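Local coordinates for CD180 antigen (PDB 3T6Q), which may cooperate with MD-1 and TLR4 in the innate immune response of B cells to bacterial lipopolysaccharide, leading to NF-kappa-B activation, at residues Leu86-Asn91 with Leu110-Thr115; Leu134-Asn139 with Leu158-Asn163; Ser489-His494 with Ile517-His522; Asn510-Ser515 with Ala531-Ser536. All coordinates share one frame; numbering follows the deposited sequence.

Contact 1. Residues Leu86-Asn91 with Leu110-Thr115; sequences LVLTAN and LFFIQT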
loop_
_atom_site.group_PDB
_atom_site.type_symbol
_atom_site.label_atom_id
_atom_site.label_comp_id
_atom_site.label_asym_id
_atom_site.label_seq_id
_atom_site.Cartn_x
_atom_site.Cartn_y
_atom_site.Cartn_z
ATOM N N LEU A 86 -13.345 13.286 -11.174
ATOM C CA LEU A 86 -12.776 13.630 -9.868
ATOM C C LEU A 86 -11.479 12.799 -9.679
ATOM O O LEU A 86 -11.501 11.597 -9.883
ATOM C CB LEU A 86 -13.794 13.253 -8.804
ATOM C CG LEU A 86 -13.316 13.370 -7.326
ATOM C CD1 LEU A 86 -12.898 14.791 -7.042
ATOM C CD2 LEU A 86 -14.402 12.830 -6.404
ATOM N N VAL A 87 -10.365 13.456 -9.362
ATOM C CA VAL A 87 -9.084 12.725 -9.220
ATOM C C VAL A 87 -8.638 12.787 -7.750
ATOM O O VAL A 87 -8.319 13.867 -7.261
ATOM C CB VAL A 87 -8.000 13.367 -10.077
ATOM C CG1 VAL A 87 -6.711 12.518 -10.085
ATOM C CG2 VAL A 87 -8.471 13.572 -11.536
ATOM N N LEU A 88 -8.655 11.653 -7.057
ATOM C CA LEU A 88 -8.224 11.592 -5.631
ATOM C C LEU A 88 -6.949 10.763 -5.466
ATOM O O LEU A 88 -6.621 10.279 -4.374
ATOM C CB LEU A 88 -9.355 11.006 -4.755
ATOM C CG LEU A 88 -10.413 12.110 -4.458
ATOM C CD1 LEU A 88 -11.708 11.405 -4.074
ATOM C CD2 LEU A 88 -9.953 13.089 -3.358
ATOM N N THR A 89 -6.281 10.551 -6.583
ATOM C CA THR A 89 -5.072 9.743 -6.645
ATOM C C THR A 89 -4.010 10.194 -5.623
ATOM O O THR A 89 -3.792 11.388 -5.456
ATOM C CB THR A 89 -4.511 9.831 -8.069
ATOM O OG1 THR A 89 -5.439 9.133 -8.923
ATOM C CG2 THR A 89 -3.107 9.125 -8.158
ATOM N N ALA A 90 -3.362 9.216 -4.987
ATOM C CA ALA A 90 -2.173 9.423 -4.146
ATOM C C ALA A 90 -2.465 10.212 -2.851
ATOM O O ALA A 90 -1.600 10.961 -2.356
ATOM C CB ALA A 90 -1.017 10.057 -4.910
ATOM N N ASN A 91 -3.683 10.043 -2.328
ATOM C CA ASN A 91 -4.055 10.595 -1.008
ATOM C C ASN A 91 -4.134 9.463 0.005
ATOM O O ASN A 91 -4.687 8.406 -0.290
ATOM C CB ASN A 91 -5.406 11.374 -1.073
ATOM C CG ASN A 91 -5.250 12.688 -1.752
ATOM O OD1 ASN A 91 -4.637 13.621 -1.185
ATOM N ND2 ASN A 91 -5.707 12.772 -3.003
ATOM N N LEU A 110 -13.623 8.426 -12.231
ATOM C CA LEU A 110 -13.140 8.622 -10.865
ATOM C C LEU A 110 -11.778 7.940 -10.776
ATOM O O LEU A 110 -11.663 6.766 -11.160
ATOM C CB LEU A 110 -14.127 8.011 -9.863
ATOM C CG LEU A 110 -13.708 7.944 -8.378
ATOM C CD1 LEU A 110 -13.492 9.342 -7.850
ATOM C CD2 LEU A 110 -14.767 7.267 -7.529
ATOM N N PHE A 111 -10.772 8.679 -10.296
ATOM C CA PHE A 111 -9.398 8.136 -10.101
ATOM C C PHE A 111 -9.124 8.020 -8.597
ATOM O O PHE A 111 -9.198 9.011 -7.833
ATOM C CB PHE A 111 -8.397 9.054 -10.762
ATOM C CG PHE A 111 -8.579 9.151 -12.273
ATOM C CD1 PHE A 111 -7.767 8.410 -13.141
ATOM C CD2 PHE A 111 -9.651 9.898 -12.826
ATOM C CE1 PHE A 111 -7.922 8.496 -14.534
ATOM C CE2 PHE A 111 -9.844 9.947 -14.226
ATOM C CZ PHE A 111 -8.971 9.244 -15.074
ATOM N N PHE A 112 -8.859 6.808 -8.178
ATOM C CA PHE A 112 -8.610 6.493 -6.766
ATOM C C PHE A 112 -7.296 5.692 -6.675
ATOM O O PHE A 112 -7.163 4.778 -5.877
ATOM C CB PHE A 112 -9.781 5.676 -6.227
ATOM C CG PHE A 112 -10.431 6.278 -5.023
ATOM C CD1 PHE A 112 -10.187 5.754 -3.754
ATOM C CD2 PHE A 112 -11.309 7.358 -5.162
ATOM C CE1 PHE A 112 -10.783 6.299 -2.634
ATOM C CE2 PHE A 112 -11.933 7.900 -4.034
ATOM C CZ PHE A 112 -11.647 7.383 -2.784
ATOM N N ILE A 113 -6.322 6.082 -7.493
ATOM C CA ILE A 113 -5.051 5.347 -7.614
ATOM C C ILE A 113 -4.178 5.558 -6.356
ATOM O O ILE A 113 -4.045 6.670 -5.844
ATOM C CB ILE A 113 -4.334 5.787 -8.940
ATOM C CG1 ILE A 113 -5.131 5.306 -10.168
ATOM C CG2 ILE A 113 -2.872 5.300 -9.007
ATOM C CD1 ILE A 113 -4.805 6.056 -11.467
ATOM N N GLN A 114 -3.538 4.481 -5.886
ATOM C CA GLN A 114 -2.569 4.596 -4.803
ATOM C C GLN A 114 -3.151 5.466 -3.674
ATOM O O GLN A 114 -2.565 6.479 -3.247
ATOM C CB GLN A 114 -1.195 5.120 -5.252
ATOM C CG GLN A 114 -0.084 4.729 -4.259
ATOM C CD GLN A 114 1.291 5.233 -4.690
ATOM O OE1 GLN A 114 1.527 6.438 -4.718
ATOM N NE2 GLN A 114 2.204 4.306 -5.005
ATOM N N THR A 115 -4.301 5.019 -3.190
ATOM C CA THR A 115 -4.961 5.616 -2.024
ATOM C C THR A 115 -4.875 4.690 -0.808
ATOM O O THR A 115 -5.547 4.926 0.213
ATOM C CB THR A 115 -6.443 5.920 -2.342
ATOM O OG1 THR A 115 -7.005 4.749 -2.946
ATOM C CG2 THR A 115 -6.512 7.110 -3.324
#
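Thr89 meets Ile113 through both branches of its side chain. Its chi1 of -69° sets OG1 beside its own backbone N and CG2 anti to that nitrogen, and the two side chains lie alongside each other, pointing the same way. Thr89 CG2 comes to 3.6 Å from Ile113 CB, while OG1 takes a weak hydrogen bond from Ile113 N and touches CB of Phe111. In Phe111, CG stands anti to the carbonyl carbon (chi1 -63°), and the ring presents its edge to Leu86 O, which lies near the ring plane. That carbonyl is also the acceptor for Phe111 N, at 3.0 Å and nearly straight (170° at the hydrogen).

Strands 85-87 and 109-111 are parallel neighbours from LRR 3 and LRR 4 of this Toll-like receptor family solenoid, and equivalent residues pair one repeat apart. Leu88 N returns a bond of 2.8 Å to Phe111 O, and past the strand ends Ala90 N reaches Ile113 O at 2.8 Å. Val87 and Phe111 occupy one face, where the Phe111 ring stacks on Tyr135 of the next repeat. On the other face Leu86 and Leu110 run side by side, CD2 of Leu86 3.9 Å from CD1 of Leu110. Beyond them, Leu88 CD1 packs against Phe112 CE2 at 3.5 Å.

Leu88 O, which Thr115 CG2 approaches to 3.3 Å, receives Asn91 ND2 from above its carbonyl plane; Asn91 ND2 also donates to Leu64 O, and Asn91 OD1 accepts from Cys67 N and Ile69 N. Gln114 OE1 hydrogen-bonds the backbone of another protein chain, which also packs on Phe111 and Ile113.

Contact 2. Residues Leu134-Asn139 with Leu158-Asn163; sequences LYLGSN and LDFQNN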
loop_
_atom_site.group_PDB
_atom_site.type_symbol
_atom_site.label_atom_id
_atom_site.label_comp_id
_atom_site.label_asym_id
_atom_site.label_seq_id
_atom_site.Cartn_x
_atom_site.Cartn_y
_atom_site.Cartn_z
ATOM N N LEU A 134 -13.441 3.743 -13.734
ATOM C CA LEU A 134 -13.010 3.680 -12.360
ATOM C C LEU A 134 -11.544 3.211 -12.329
ATOM O O LEU A 134 -11.269 2.066 -12.724
ATOM C CB LEU A 134 -13.875 2.651 -11.627
ATOM C CG LEU A 134 -14.220 2.856 -10.147
ATOM C CD1 LEU A 134 -14.485 1.552 -9.413
ATOM C CD2 LEU A 134 -13.369 3.826 -9.337
ATOM N N TYR A 135 -10.631 4.046 -11.824
ATOM C CA TYR A 135 -9.198 3.698 -11.779
ATOM C C TYR A 135 -8.809 3.403 -10.325
ATOM O O TYR A 135 -8.873 4.272 -9.480
ATOM C CB TYR A 135 -8.379 4.875 -12.319
ATOM C CG TYR A 135 -8.597 5.078 -13.806
ATOM C CD1 TYR A 135 -7.656 4.602 -14.745
ATOM C CD2 TYR A 135 -9.747 5.694 -14.273
ATOM C CE1 TYR A 135 -7.860 4.787 -16.131
ATOM C CE2 TYR A 135 -9.951 5.890 -15.648
ATOM C CZ TYR A 135 -9.019 5.418 -16.560
ATOM O OH TYR A 135 -9.241 5.624 -17.928
ATOM N N LEU A 136 -8.420 2.171 -10.073
ATOM C CA LEU A 136 -8.149 1.675 -8.730
ATOM C C LEU A 136 -6.703 1.154 -8.636
ATOM O O LEU A 136 -6.408 0.320 -7.804
ATOM C CB LEU A 136 -9.129 0.554 -8.478
ATOM C CG LEU A 136 -10.637 0.992 -8.519
ATOM C CD1 LEU A 136 -11.499 -0.237 -8.254
ATOM C CD2 LEU A 136 -10.931 2.063 -7.475
ATOM N N GLY A 137 -5.836 1.620 -9.526
ATOM C CA GLY A 137 -4.424 1.077 -9.602
ATOM C C GLY A 137 -3.573 1.319 -8.354
ATOM O O GLY A 137 -3.839 2.260 -7.587
ATOM N N SER A 138 -2.536 0.495 -8.165
ATOM C CA SER A 138 -1.482 0.752 -7.144
ATOM C C SER A 138 -2.024 0.768 -5.703
ATOM O O SER A 138 -1.507 1.484 -4.838
ATOM C CB SER A 138 -0.709 2.042 -7.433
ATOM O OG SER A 138 -0.232 2.020 -8.779
ATOM N N ASN A 139 -2.984 -0.114 -5.455
ATOM C CA ASN A 139 -3.608 -0.294 -4.152
ATOM C C ASN A 139 -3.312 -1.661 -3.557
ATOM O O ASN A 139 -2.318 -2.282 -3.964
ATOM C CB ASN A 139 -5.119 -0.005 -4.273
ATOM C CG ASN A 139 -5.392 1.482 -4.380
ATOM O OD1 ASN A 139 -4.803 2.287 -3.633
ATOM N ND2 ASN A 139 -6.243 1.860 -5.308
ATOM N N LEU A 158 -12.471 -0.324 -16.289
ATOM C CA LEU A 158 -12.244 -0.726 -14.938
ATOM C C LEU A 158 -10.747 -1.052 -14.871
ATOM O O LEU A 158 -10.309 -2.021 -15.472
ATOM C CB LEU A 158 -13.024 -1.989 -14.622
ATOM C CG LEU A 158 -13.790 -2.191 -13.319
ATOM C CD1 LEU A 158 -14.026 -3.667 -12.976
ATOM C CD2 LEU A 158 -13.337 -1.366 -12.103
ATOM N N ASP A 159 -9.986 -0.270 -14.119
ATOM C CA ASP A 159 -8.536 -0.364 -14.161
ATOM C C ASP A 159 -7.949 -0.742 -12.801
ATOM O O ASP A 159 -8.083 0.012 -11.826
ATOM C CB ASP A 159 -8.002 0.977 -14.661
ATOM C CG ASP A 159 -6.504 0.939 -15.006
ATOM O OD1 ASP A 159 -5.681 0.488 -14.174
ATOM O OD2 ASP A 159 -6.142 1.363 -16.135
ATOM N N PHE A 160 -7.291 -1.900 -12.749
ATOM C CA PHE A 160 -6.685 -2.408 -11.534
ATOM C C PHE A 160 -5.160 -2.547 -11.674
ATOM O O PHE A 160 -4.561 -3.374 -11.001
ATOM C CB PHE A 160 -7.256 -3.774 -11.171
ATOM C CG PHE A 160 -8.722 -3.792 -10.783
ATOM C CD1 PHE A 160 -9.130 -3.531 -9.462
ATOM C CD2 PHE A 160 -9.697 -4.173 -11.716
ATOM C CE1 PHE A 160 -10.490 -3.606 -9.103
ATOM C CE2 PHE A 160 -11.051 -4.243 -11.363
ATOM C CZ PHE A 160 -11.450 -3.977 -10.055
ATOM N N GLN A 161 -4.536 -1.747 -12.538
ATOM C CA GLN A 161 -3.085 -1.884 -12.796
ATOM C C GLN A 161 -2.288 -1.909 -11.473
ATOM O O GLN A 161 -2.528 -1.084 -10.614
ATOM C CB GLN A 161 -2.599 -0.709 -13.654
ATOM C CG GLN A 161 -1.075 -0.717 -13.821
ATOM C CD GLN A 161 -0.544 0.103 -14.988
ATOM O OE1 GLN A 161 0.620 0.527 -14.970
ATOM N NE2 GLN A 161 -1.347 0.278 -16.018
ATOM N N ASN A 162 -1.349 -2.846 -11.304
ATOM C CA ASN A 162 -0.495 -2.818 -10.102
ATOM C C ASN A 162 -1.247 -3.069 -8.769
ATOM O O ASN A 162 -1.182 -2.264 -7.842
ATOM C CB ASN A 162 0.327 -1.502 -10.046
ATOM C CG ASN A 162 1.423 -1.531 -8.980
ATOM O OD1 ASN A 162 2.023 -2.577 -8.703
ATOM N ND2 ASN A 162 1.731 -0.380 -8.433
ATOM N N ASN A 163 -1.944 -4.211 -8.663
ATOM C CA ASN A 163 -2.648 -4.572 -7.427
ATOM C C ASN A 163 -2.237 -5.984 -7.040
ATOM O O ASN A 163 -1.230 -6.474 -7.519
ATOM C CB ASN A 163 -4.179 -4.393 -7.588
ATOM C CG ASN A 163 -4.644 -2.976 -7.231
ATOM O OD1 ASN A 163 -4.634 -2.600 -6.070
ATOM N ND2 ASN A 163 -5.011 -2.184 -8.221
HETATM O O HOH W 1 -5.758 2.593 -12.324
HETATM O O HOH W 2 0.111 -2.118 -5.327
#
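Asn163 reaches back to the preceding repeat with its amide. The end of its side chain comes up against the 134-139 segment, and the chi2 of -71° turns the amide so that ND2 lies 2.9 Å from Leu136 O while OD1 accepts a weak bond from Asn139 N. ND2 also donates to Phe160 O at 3.1 Å, and both acceptors lie close to the amide plane. Each carbonyl is met from above its own plane. OD1 takes a further bond from Ile141 N, so the amide is gripped at both ends.

This is the asparagine ladder of a leucine-rich repeat solenoid: Asn139, one turn earlier, bonds Thr115 N and Phe112 O in the same manner. Strands 133-135 and 157-159 of LRR 5 and LRR 6 pair in parallel before it.

Asp159 CG is anti to the backbone N (chi1 -169°), and OD1 accepts from Gln161 N at 3.0 Å, an Asx turn; a water that accepts from Gly137 N donates weakly to OD1. Asp159 CB lies 3.6 Å from Tyr135 CD1, with ring and carboxylate planes 29° apart, and OD2 is held by Asn185. Leu136 and Phe160 run alongside each other in the interior, CD1 of Leu136 3.6 Å from CE1 of Phe160. At the turn past the strands, Asn162 ND2 donates at 3.1 Å to Ser138 OG, which also hydrogen-bonds an acidic side chain of another protein chain.

Contact 3. Residues Ser489-His494 with Ile517-His522; sequences SSIDQH and IEALSH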
loop_
_atom_site.group_PDB
_atom_site.type_symbol
_atom_site.label_atom_id
_atom_site.label_comp_id
_atom_site.label_asym_id
_atom_site.label_seq_id
_atom_site.Cartn_x
_atom_site.Cartn_y
_atom_site.Cartn_z
ATOM N N SER A 489 18.650 32.791 -46.445
ATOM C CA SER A 489 18.873 34.246 -46.392
ATOM C C SER A 489 17.837 35.025 -47.161
ATOM O O SER A 489 17.488 36.146 -46.783
ATOM C CB SER A 489 20.252 34.602 -46.980
ATOM O OG SER A 489 21.255 34.195 -46.060
ATOM N N SER A 490 17.345 34.446 -48.253
ATOM C CA SER A 490 16.460 35.197 -49.163
ATOM C C SER A 490 15.621 34.262 -49.986
ATOM O O SER A 490 16.001 33.116 -50.222
ATOM C CB SER A 490 17.292 36.088 -50.127
ATOM O OG SER A 490 18.390 35.350 -50.674
ATOM N N ILE A 491 14.521 34.802 -50.487
ATOM C CA ILE A 491 13.587 34.086 -51.343
ATOM C C ILE A 491 13.230 35.071 -52.438
ATOM O O ILE A 491 12.744 36.172 -52.160
ATOM C CB ILE A 491 12.309 33.644 -50.549
ATOM C CG1 ILE A 491 12.697 32.806 -49.310
ATOM C CG2 ILE A 491 11.322 32.885 -51.464
ATOM C CD1 ILE A 491 11.511 32.292 -48.528
ATOM N N ASP A 492 13.524 34.711 -53.679
ATOM C CA ASP A 492 13.125 35.519 -54.809
ATOM C C ASP A 492 11.620 35.808 -54.778
ATOM O O ASP A 492 10.832 34.930 -54.424
ATOM C CB ASP A 492 13.509 34.782 -56.107
ATOM C CG ASP A 492 13.392 35.679 -57.323
ATOM O OD1 ASP A 492 14.408 36.271 -57.693
ATOM O OD2 ASP A 492 12.282 35.824 -57.868
ATOM N N GLN A 493 11.204 37.019 -55.167
ATOM C CA GLN A 493 9.786 37.379 -55.171
ATOM C C GLN A 493 8.884 36.493 -56.030
ATOM O O GLN A 493 7.656 36.471 -55.817
ATOM C CB GLN A 493 9.590 38.827 -55.636
ATOM C CG GLN A 493 10.128 39.122 -57.028
ATOM C CD GLN A 493 9.705 40.496 -57.510
ATOM O OE1 GLN A 493 8.569 40.938 -57.282
ATOM N NE2 GLN A 493 10.610 41.176 -58.193
ATOM N N HIS A 494 9.478 35.820 -57.016
ATOM C CA HIS A 494 8.738 34.951 -57.926
ATOM C C HIS A 494 8.968 33.497 -57.640
ATOM O O HIS A 494 8.548 32.661 -58.426
ATOM C CB HIS A 494 9.056 35.277 -59.410
ATOM C CG HIS A 494 8.587 36.645 -59.832
ATOM N ND1 HIS A 494 7.282 37.015 -59.783
ATOM C CD2 HIS A 494 9.298 37.762 -60.271
ATOM C CE1 HIS A 494 7.171 38.296 -60.185
ATOM N NE2 HIS A 494 8.403 38.749 -60.481
ATOM N N ILE A 517 8.605 38.536 -47.779
ATOM C CA ILE A 517 7.136 38.636 -47.794
ATOM C C ILE A 517 6.591 38.780 -49.239
ATOM O O ILE A 517 5.493 38.285 -49.547
ATOM C CB ILE A 517 6.663 39.773 -46.835
ATOM C CG1 ILE A 517 6.986 39.373 -45.381
ATOM C CG2 ILE A 517 5.173 40.126 -47.073
ATOM C CD1 ILE A 517 6.937 40.485 -44.341
ATOM N N GLU A 518 7.379 39.394 -50.119
ATOM C CA GLU A 518 7.021 39.541 -51.556
ATOM C C GLU A 518 6.799 38.225 -52.325
ATOM O O GLU A 518 6.151 38.211 -53.373
ATOM C CB GLU A 518 8.064 40.397 -52.296
ATOM C CG GLU A 518 7.593 40.941 -53.640
ATOM C CD GLU A 518 6.442 41.936 -53.550
ATOM O OE1 GLU A 518 5.660 42.009 -54.519
ATOM O OE2 GLU A 518 6.320 42.669 -52.541
ATOM N N ALA A 519 7.353 37.133 -51.810
ATOM C CA ALA A 519 7.175 35.804 -52.390
ATOM C C ALA A 519 5.761 35.236 -52.147
ATOM O O ALA A 519 5.378 34.278 -52.813
ATOM C CB ALA A 519 8.222 34.855 -51.800
ATOM N N LEU A 520 5.015 35.823 -51.198
ATOM C CA LEU A 520 3.638 35.426 -50.869
ATOM C C LEU A 520 2.601 36.382 -51.461
ATOM O O LEU A 520 1.435 36.319 -51.081
ATOM C CB LEU A 520 3.457 35.337 -49.344
ATOM C CG LEU A 520 4.627 34.466 -48.851
ATOM C CD1 LEU A 520 5.319 34.891 -47.580
ATOM C CD2 LEU A 520 4.274 32.989 -48.958
ATOM N N SER A 521 3.027 37.272 -52.367
ATOM C CA SER A 521 2.161 38.356 -52.829
ATOM C C SER A 521 0.877 37.889 -53.528
ATOM O O SER A 521 -0.139 38.547 -53.415
ATOM C CB SER A 521 2.899 39.342 -53.743
ATOM O OG SER A 521 3.211 38.737 -54.994
ATOM N N HIS A 522 0.942 36.772 -54.245
ATOM C CA HIS A 522 -0.200 36.218 -54.985
ATOM C C HIS A 522 -1.153 35.412 -54.138
ATOM O O HIS A 522 -2.125 34.836 -54.662
ATOM C CB HIS A 522 0.323 35.330 -56.118
ATOM C CG HIS A 522 1.133 34.127 -55.631
ATOM N ND1 HIS A 522 2.304 34.266 -54.968
ATOM C CD2 HIS A 522 0.891 32.756 -55.718
ATOM C CE1 HIS A 522 2.799 33.046 -54.665
ATOM N NE2 HIS A 522 1.933 32.122 -55.115
HETATM O O HOH W 3 6.679 33.881 -55.202
HETATM O O HOH W 4 4.255 35.857 -56.226
#
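Apolar contact between the segments centres on Ala519, whose CB meets CG2 of Ile491 at 3.7 Å and lies equally far from the carbonyl oxygen of Asp492. Beside it, the aliphatic parts of Gln493 and Glu518 run side by side. Glu518 is modelled in two conformers; in the one described here its CG is anti to the backbone N (chi1 -163°) and lies 3.5 Å from Gln493 CB, an approach that may not hold for the other.

No direct hydrogen bond crosses between the segments. Instead, Ala519 CA directs its hydrogen almost straight at Gln493 O, 3.5 Å away. One water donates both to Gln493 O, at 2.8 Å, and to Ala519 O, at 2.7 Å, thereby bridging the two backbones. Within residues 489-494, Asp492 OD2 accepts from His494 N at 2.9 Å, forming an Asx turn that bends the chain after its strand.

The contact joins LRR 17, at and just after the short strand 490-491, to the 3-10 turn of LRR 18. Strand 490-491 pairs in parallel with strand 465-466 of the preceding repeat, Ala519 belongs to the 3-10 segment and also touches Phe496, and helix 543-547 packs through Ile545 on Ile517, Glu518 and Ser521.

Contact 4. Residues Asn510-Ser515 with Ala531-Ser536; sequences NRLTSS and ASNHIS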
loop_
_atom_site.group_PDB
_atom_site.type_symbol
_atom_site.label_atom_id
_atom_site.label_comp_id
_atom_site.label_asym_id
_atom_site.label_seq_id
_atom_site.Cartn_x
_atom_site.Cartn_y
_atom_site.Cartn_z
ATOM N N ASN A 510 14.863 30.884 -39.905
ATOM C CA ASN A 510 15.792 31.186 -40.963
ATOM C C ASN A 510 16.487 32.550 -40.690
ATOM O O ASN A 510 16.512 33.013 -39.543
ATOM C CB ASN A 510 15.123 31.133 -42.345
ATOM C CG ASN A 510 14.800 29.699 -42.773
ATOM O OD1 ASN A 510 15.694 28.863 -42.960
ATOM N ND2 ASN A 510 13.516 29.405 -42.917
ATOM N N ARG A 511 16.975 33.200 -41.736
ATOM C CA ARG A 511 17.525 34.560 -41.553
ATOM C C ARG A 511 16.861 35.546 -42.475
ATOM O O ARG A 511 17.478 36.503 -42.943
ATOM C CB ARG A 511 19.043 34.564 -41.814
ATOM C CG ARG A 511 19.883 33.795 -40.810
ATOM C CD ARG A 511 21.370 33.955 -41.177
ATOM N NE ARG A 511 21.583 33.629 -42.600
ATOM C CZ ARG A 511 21.596 32.377 -43.042
ATOM N NH1 ARG A 511 21.466 31.425 -42.138
ATOM N NH2 ARG A 511 21.737 32.066 -44.340
ATOM N N LEU A 512 15.591 35.309 -42.755
ATOM C CA LEU A 512 14.896 36.135 -43.737
ATOM C C LEU A 512 14.675 37.559 -43.231
ATOM O O LEU A 512 14.476 37.786 -42.011
ATOM C CB LEU A 512 13.559 35.491 -44.074
ATOM C CG LEU A 512 13.667 34.112 -44.728
ATOM C CD1 LEU A 512 12.253 33.507 -44.807
ATOM C CD2 LEU A 512 14.316 34.256 -46.113
ATOM N N THR A 513 14.760 38.500 -44.176
ATOM C CA THR A 513 14.452 39.911 -43.930
ATOM C C THR A 513 13.116 40.209 -44.607
ATOM O O THR A 513 12.558 39.351 -45.264
ATOM C CB THR A 513 15.589 40.862 -44.377
ATOM O OG1 THR A 513 15.915 40.625 -45.767
ATOM C CG2 THR A 513 16.828 40.681 -43.465
ATOM N N SER A 514 12.583 41.410 -44.435
ATOM C CA SER A 514 11.168 41.628 -44.758
ATOM C C SER A 514 10.822 41.422 -46.237
ATOM O O SER A 514 9.675 41.076 -46.557
ATOM C CB SER A 514 10.742 43.035 -44.320
ATOM O OG SER A 514 11.426 43.960 -45.141
ATOM N N SER A 515 11.774 41.629 -47.156
ATOM C CA SER A 515 11.424 41.474 -48.591
ATOM C C SER A 515 11.017 40.021 -48.980
ATOM O O SER A 515 10.364 39.828 -49.997
ATOM C CB SER A 515 12.507 42.029 -49.519
ATOM O OG SER A 515 13.687 41.236 -49.469
ATOM N N ALA A 531 8.379 33.198 -37.631
ATOM C CA ALA A 531 9.032 33.275 -36.325
ATOM C C ALA A 531 10.530 33.074 -36.475
ATOM O O ALA A 531 10.970 32.323 -37.366
ATOM C CB ALA A 531 8.466 32.215 -35.351
ATOM N N SER A 532 11.322 33.734 -35.610
ATOM C CA SER A 532 12.775 33.544 -35.576
ATOM C C SER A 532 13.430 33.759 -36.925
ATOM O O SER A 532 14.042 32.858 -37.478
ATOM C CB SER A 532 13.188 32.170 -35.034
ATOM O OG SER A 532 12.705 32.030 -33.712
ATOM N N ASN A 533 13.262 34.949 -37.460
ATOM C CA ASN A 533 13.989 35.350 -38.649
ATOM C C ASN A 533 14.719 36.653 -38.335
ATOM O O ASN A 533 14.937 36.940 -37.170
ATOM C CB ASN A 533 12.992 35.501 -39.791
ATOM C CG ASN A 533 12.822 34.184 -40.512
ATOM O OD1 ASN A 533 13.771 33.714 -41.120
ATOM N ND2 ASN A 533 11.655 33.531 -40.350
ATOM N N HIS A 534 15.031 37.446 -39.354
ATOM C CA HIS A 534 15.752 38.717 -39.144
ATOM C C HIS A 534 14.897 39.857 -39.614
ATOM O O HIS A 534 15.419 40.865 -40.138
ATOM C CB HIS A 534 17.032 38.754 -39.983
ATOM C CG HIS A 534 18.197 37.939 -39.432
ATOM N ND1 HIS A 534 18.059 36.973 -38.501
ATOM C CD2 HIS A 534 19.544 37.957 -39.774
ATOM C CE1 HIS A 534 19.260 36.409 -38.242
ATOM N NE2 HIS A 534 20.169 37.008 -39.029
ATOM N N ILE A 535 13.587 39.747 -39.452
ATOM C CA ILE A 535 12.716 40.834 -39.886
ATOM C C ILE A 535 12.788 42.023 -38.903
ATOM O O ILE A 535 12.578 41.849 -37.707
ATOM C CB ILE A 535 11.284 40.328 -40.100
ATOM C CG1 ILE A 535 11.272 39.352 -41.308
ATOM C CG2 ILE A 535 10.342 41.492 -40.339
ATOM C CD1 ILE A 535 10.018 38.500 -41.405
ATOM N N SER A 536 13.129 43.215 -39.404
ATOM C CA SER A 536 13.211 44.404 -38.529
ATOM C C SER A 536 12.217 45.461 -38.945
ATOM O O SER A 536 11.293 45.799 -38.207
ATOM C CB SER A 536 14.645 44.974 -38.471
ATOM O OG SER A 536 15.171 45.163 -39.797
HETATM O O HOH W 5 13.533 43.575 -42.405
#
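Asn533 OD1 receives two backbone N-H groups from the 510-515 segment. Leu512 N makes the stronger bond, at 2.9 Å and 157° at the hydrogen, tilted from the plane of the side-chain carbonyl; Asn510 N adds a weak one. The chi1 of -89° sets Asn533 CG beside its own backbone N, and the side chain runs alongside that of Leu512, whose CB is 3.5 Å from OD1. Asn533 ND2 donates to Leu507 O and Leu530 O, so both ends of the amide are engaged, as in the asparagine ladder of leucine-rich repeats.

The next residue returns a bond: His534 N donates to Leu512 O at 2.7 Å. The Arg511 chain covers one face of the His534 imidazole, Arg511 CB 3.9 Å from the ring centroid, a CH-pi contact. Arg511 CG follows at 3.7 Å from NE2 of His534. The guanidinium then leads away, its plane 77° from the ring, to a salt bridge with Asp487 and a hydrogen bond to Ser489. Farther along, Thr513 CG2 approaches His534 O at 3.6 Å, and a water accepts from both Ser514 N and Ser536 N.

Both segments are loops of successive repeats, LRR 18 and LRR 19, following strands 504-506 and 527-529. The first enters a 3-10 turn at Ser514, which touches Leu542, while the second leads on toward helix 543-547.

In the fold
The four contacts follow the solenoid in two separate pairs, the members of each in contact. Contacts 1 and 2 come first along the chain, in series, their centres 10 Å apart; neighbouring strands 109-111 and 133-135 join them, so LRR 3 to LRR 6 stack without interruption. Contacts 3 and 4, 12 Å apart between centres, alternate along the chain because the repeat containing strand 504-506 supplies a segment to each; Ser489 and Arg511 link them directly. Roughly 56 Å separates the centres of contacts 1 and 3, which lie on opposite sides of the chain's centre. The same repeat-on-repeat packing thus recurs at two well-separated places along the curved leucine-rich repeat solenoid, and another protein chain touches only the first pair.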